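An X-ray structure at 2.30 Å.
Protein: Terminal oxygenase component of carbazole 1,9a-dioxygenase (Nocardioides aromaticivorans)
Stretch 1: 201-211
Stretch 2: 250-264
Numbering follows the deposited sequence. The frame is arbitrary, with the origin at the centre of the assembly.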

# COMPACT_ATOMS: atom_id res chain seq x y z
N GLY A 201 38.16 -6.59 -10.45
CA GLY A 201 38.37 -7.54 -9.36
C GLY A 201 38.86 -8.90 -9.82
O GLY A 201 39.72 -9.51 -9.17
N ASN A 202 38.32 -9.40 -10.93
CA ASN A 202 38.74 -10.70 -11.44
C ASN A 202 39.47 -10.58 -12.78
O ASN A 202 39.51 -11.53 -13.56
CB ASN A 202 37.52 -11.64 -11.55
CG ASN A 202 37.92 -13.10 -11.67
OD1 ASN A 202 38.92 -13.53 -11.09
ND2 ASN A 202 37.14 -13.88 -12.41
N ARG A 203 40.05 -9.41 -13.03
CA ARG A 203 40.81 -9.14 -14.26
C ARG A 203 40.10 -9.58 -15.52
O ARG A 203 40.71 -10.19 -16.40
CB ARG A 203 42.17 -9.84 -14.19
CG ARG A 203 43.08 -9.34 -13.09
CD ARG A 203 44.44 -10.04 -13.11
NE ARG A 203 44.39 -11.43 -12.65
CZ ARG A 203 44.62 -12.49 -13.42
NH1 ARG A 203 44.92 -12.35 -14.71
NH2 ARG A 203 44.55 -13.71 -12.89
N LEU A 204 38.82 -9.27 -15.61
CA LEU A 204 38.03 -9.67 -16.77
C LEU A 204 38.17 -8.77 -17.98
O LEU A 204 38.25 -7.55 -17.86
CB LEU A 204 36.54 -9.73 -16.40
CG LEU A 204 36.05 -10.55 -15.22
CD1 LEU A 204 34.52 -10.48 -15.18
CD2 LEU A 204 36.51 -12.00 -15.36
N ALA A 205 38.21 -9.39 -19.16
CA ALA A 205 38.24 -8.64 -20.41
C ALA A 205 36.73 -8.66 -20.61
O ALA A 205 36.18 -9.66 -21.08
CB ALA A 205 38.94 -9.43 -21.51
N PHE A 206 36.05 -7.59 -20.22
CA PHE A 206 34.60 -7.57 -20.31
C PHE A 206 34.07 -6.50 -21.25
O PHE A 206 34.26 -5.31 -21.01
CB PHE A 206 34.02 -7.37 -18.91
CG PHE A 206 32.62 -7.87 -18.76
CD1 PHE A 206 32.33 -9.23 -18.87
CD2 PHE A 206 31.58 -6.98 -18.49
CE1 PHE A 206 31.03 -9.69 -18.73
CE2 PHE A 206 30.27 -7.45 -18.35
CZ PHE A 206 30.00 -8.80 -18.46
N PRO A 207 33.39 -6.91 -22.32
CA PRO A 207 32.84 -5.96 -23.29
C PRO A 207 31.57 -5.26 -22.82
O PRO A 207 30.96 -5.67 -21.83
CB PRO A 207 32.61 -6.83 -24.52
CG PRO A 207 32.14 -8.12 -23.91
CD PRO A 207 33.09 -8.30 -22.72
N TYR A 208 31.18 -4.21 -23.53
CA TYR A 208 29.98 -3.46 -23.21
C TYR A 208 28.76 -4.17 -23.79
O TYR A 208 27.62 -3.87 -23.43
CB TYR A 208 30.05 -2.04 -23.77
CG TYR A 208 31.14 -1.19 -23.15
CD1 TYR A 208 31.37 -1.23 -21.77
CD2 TYR A 208 31.92 -0.33 -23.92
CE1 TYR A 208 32.35 -0.44 -21.18
CE2 TYR A 208 32.91 0.46 -23.34
CZ TYR A 208 33.12 0.40 -21.96
OH TYR A 208 34.10 1.15 -21.37
N GLY A 209 29.02 -5.11 -24.70
CA GLY A 209 27.94 -5.86 -25.31
C GLY A 209 28.42 -6.85 -26.36
O GLY A 209 29.56 -6.79 -26.81
N PHE A 210 27.54 -7.78 -26.73
CA PHE A 210 27.84 -8.78 -27.75
C PHE A 210 26.79 -8.61 -28.84
O PHE A 210 25.59 -8.66 -28.56
CB PHE A 210 27.73 -10.20 -27.19
CG PHE A 210 28.79 -10.55 -26.19
CD1 PHE A 210 30.04 -10.99 -26.62
CD2 PHE A 210 28.53 -10.47 -24.83
CE1 PHE A 210 31.03 -11.34 -25.69
CE2 PHE A 210 29.50 -10.83 -23.90
CZ PHE A 210 30.76 -11.26 -24.33
N VAL A 211 27.23 -8.43 -30.08
CA VAL A 211 26.31 -8.25 -31.20
C VAL A 211 26.41 -9.44 -32.16
O VAL A 211 27.51 -9.81 -32.58
CB VAL A 211 26.64 -6.95 -31.96
CG1 VAL A 211 25.69 -6.78 -33.15
CG2 VAL A 211 26.54 -5.76 -31.02
N VAL A 250 33.79 7.58 -26.27
CA VAL A 250 33.48 8.15 -24.97
C VAL A 250 33.70 7.18 -23.83
O VAL A 250 33.70 7.57 -22.66
CB VAL A 250 32.01 8.66 -24.93
CG1 VAL A 250 31.81 9.75 -25.98
CG2 VAL A 250 31.05 7.52 -25.17
N LEU A 251 33.92 5.91 -24.16
CA LEU A 251 34.12 4.89 -23.14
C LEU A 251 34.89 3.72 -23.74
O LEU A 251 34.67 3.35 -24.88
CB LEU A 251 32.75 4.41 -22.65
CG LEU A 251 32.32 4.41 -21.18
CD1 LEU A 251 32.66 5.72 -20.48
CD2 LEU A 251 30.81 4.17 -21.14
N SER A 252 35.81 3.14 -22.97
CA SER A 252 36.57 1.99 -23.46
C SER A 252 36.89 1.05 -22.30
O SER A 252 37.31 1.49 -21.23
CB SER A 252 37.86 2.43 -24.15
OG SER A 252 38.63 3.26 -23.31
N ALA A 253 36.69 -0.24 -22.52
CA ALA A 253 36.96 -1.23 -21.49
C ALA A 253 38.46 -1.39 -21.33
O ALA A 253 39.23 -1.08 -22.24
CB ALA A 253 36.32 -2.57 -21.86
N GLU A 254 38.88 -1.87 -20.18
CA GLU A 254 40.30 -2.06 -19.92
C GLU A 254 40.75 -3.40 -20.50
O GLU A 254 40.31 -4.46 -20.06
CB GLU A 254 40.58 -2.01 -18.42
CG GLU A 254 42.07 -2.00 -18.07
CD GLU A 254 42.67 -0.60 -18.11
OE1 GLU A 254 42.33 0.18 -19.02
OE2 GLU A 254 43.49 -0.29 -17.21
N LEU A 255 41.62 -3.33 -21.50
CA LEU A 255 42.18 -4.52 -22.15
C LEU A 255 43.69 -4.36 -22.03
O LEU A 255 44.33 -3.77 -22.89
CB LEU A 255 41.77 -4.58 -23.62
CG LEU A 255 40.57 -5.46 -23.98
CD1 LEU A 255 39.46 -5.31 -22.95
CD2 LEU A 255 40.07 -5.09 -25.37
N THR A 256 44.24 -4.86 -20.94
CA THR A 256 45.66 -4.74 -20.70
C THR A 256 46.24 -6.01 -20.10
O THR A 256 46.02 -6.32 -18.93
CB THR A 256 45.96 -3.52 -19.79
OG1 THR A 256 47.37 -3.39 -19.60
CG2 THR A 256 45.27 -3.66 -18.44
N GLY A 257 46.95 -6.76 -20.95
CA GLY A 257 47.60 -8.01 -20.59
C GLY A 257 46.99 -9.36 -20.24
O GLY A 257 46.28 -9.97 -21.04
N GLU A 258 47.23 -9.80 -19.01
CA GLU A 258 46.70 -11.07 -18.53
C GLU A 258 45.30 -10.95 -17.91
O GLU A 258 45.16 -10.95 -16.68
CB GLU A 258 47.66 -11.71 -17.54
CG GLU A 258 49.13 -11.53 -17.89
CD GLU A 258 49.69 -12.70 -18.67
OE1 GLU A 258 49.26 -12.91 -19.82
OE2 GLU A 258 50.56 -13.41 -18.13
N GLU A 259 44.28 -10.89 -18.76
CA GLU A 259 42.89 -10.85 -18.29
C GLU A 259 42.17 -12.17 -18.57
O GLU A 259 42.57 -12.94 -19.44
CB GLU A 259 42.15 -9.69 -18.95
CG GLU A 259 42.79 -8.33 -18.73
CD GLU A 259 41.94 -7.19 -19.26
OE1 GLU A 259 41.59 -7.21 -20.46
OE2 GLU A 259 41.61 -6.28 -18.47
N LYS A 260 41.10 -12.42 -17.82
CA LYS A 260 40.31 -13.63 -17.97
C LYS A 260 39.17 -13.47 -18.95
O LYS A 260 38.58 -12.39 -19.07
CB LYS A 260 39.78 -14.07 -16.60
CG LYS A 260 40.86 -14.29 -15.56
CD LYS A 260 40.27 -14.74 -14.23
CE LYS A 260 41.34 -14.82 -13.15
NZ LYS A 260 40.78 -15.39 -11.91
N LYS A 261 38.85 -14.55 -19.65
CA LYS A 261 37.78 -14.55 -20.62
C LYS A 261 36.61 -15.35 -20.06
O LYS A 261 36.77 -16.48 -19.61
CB LYS A 261 38.26 -15.18 -21.93
CG LYS A 261 37.24 -15.16 -23.07
CD LYS A 261 37.08 -13.77 -23.70
CE LYS A 261 36.34 -12.79 -22.80
NZ LYS A 261 36.32 -11.41 -23.37
N VAL A 262 35.42 -14.76 -20.09
CA VAL A 262 34.24 -15.44 -19.58
C VAL A 262 33.09 -15.29 -20.56
O VAL A 262 33.24 -14.67 -21.61
CB VAL A 262 33.82 -14.87 -18.20
CG1 VAL A 262 34.95 -15.08 -17.19
CG2 VAL A 262 33.46 -13.39 -18.32
N ALA A 263 31.95 -15.89 -20.24
CA ALA A 263 30.78 -15.81 -21.10
C ALA A 263 31.09 -16.17 -22.57
O ALA A 263 30.92 -15.35 -23.47
CB ALA A 263 30.16 -14.41 -21.01
N ALA A 264 31.56 -17.39 -22.80
CA ALA A 264 31.85 -17.85 -24.15
C ALA A 264 30.50 -18.21 -24.77
O ALA A 264 30.31 -18.13 -25.99
CB ALA A 264 32.75 -19.08 -24.11
O HOH W 1 37.78 -5.29 -19.06

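Stretch 2 leaves a strand at residues 250-252 and runs on as loop or turn, and it meets stretch 1 along most of its length. Together the two bury 880 Å² of surface. The backbones are joined at a single beta bridge, Leu204 with Lys260, where the CA atoms lie 4.7 Å apart.

At the start of stretch 2, Leu251 points its CA-to-CB bond toward stretch 1. Its CB packs against Tyr208 CE2 at 4.0 Å, an apolar contact. The Tyr208 hydroxyl then lies over the backbone of the next residues. Tyr208 OH is 3.1 Å from Ser252 N and 3.2 Å from Ala253 N, but the angles are poor and neither pair is a hydrogen bond.

Ala253 also points toward stretch 1. Its small CB fits 3.5 Å from Phe206 O and 4.4 Å from Tyr208 CZ.

Glu254 contributes its carbonyl rather than its side chain, whose end leads away. A water links the stretches here. It donates to Glu254 O at 2.8 Å and to Leu204 O at 2.6 Å, and accepts from Phe206 N at 3.1 Å. Leu255 adds a looser apolar contact, CD1 to Ala205 CB at 4.4 Å.

Thr256 and Gly257 make no contact. Gly257 has a positive phi, which favours glycine, and its carbonyl accepts a weak hydrogen bond from Glu259 N at 3.2 Å.

Glu258 O accepts a very short hydrogen bond from Arg203 NH1, 2.4 Å, at the edge of the guanidinium. The CA-to-CB bond of Glu259 runs sideways. Glu259 OE2 lies 2.7 Å from Glu254 O, and Glu259 OE1 lies 3.6 Å from Ala205 CB.

Lys260 is the centre of the pairing. Its N donates to Arg203 O at 2.7 Å, and its O accepts from Ala205 N at 3.0 Å. These two bonds flank Leu204 and form the bridge. The side chain is extended beyond chi1, and NZ donates to Asn202 OD1 at 2.8 Å. This places NZ 4.2 Å from Arg203 NH2, a close approach of like charges.

Lys261 points its CA-to-CB bond away, but the chain bends at chi2 and chi3. Its NZ returns to donate to Ala205 O at 2.9 Å.

Val262 points toward stretch 1 and is buried. Its CG1 meets Leu204 CD2 at 3.9 Å, and its CG2 meets the edge of the Phe206 ring, 4.3 Å from CD1. Ala263 ends the contact, with its O 4.2 Å from Phe210 CZ.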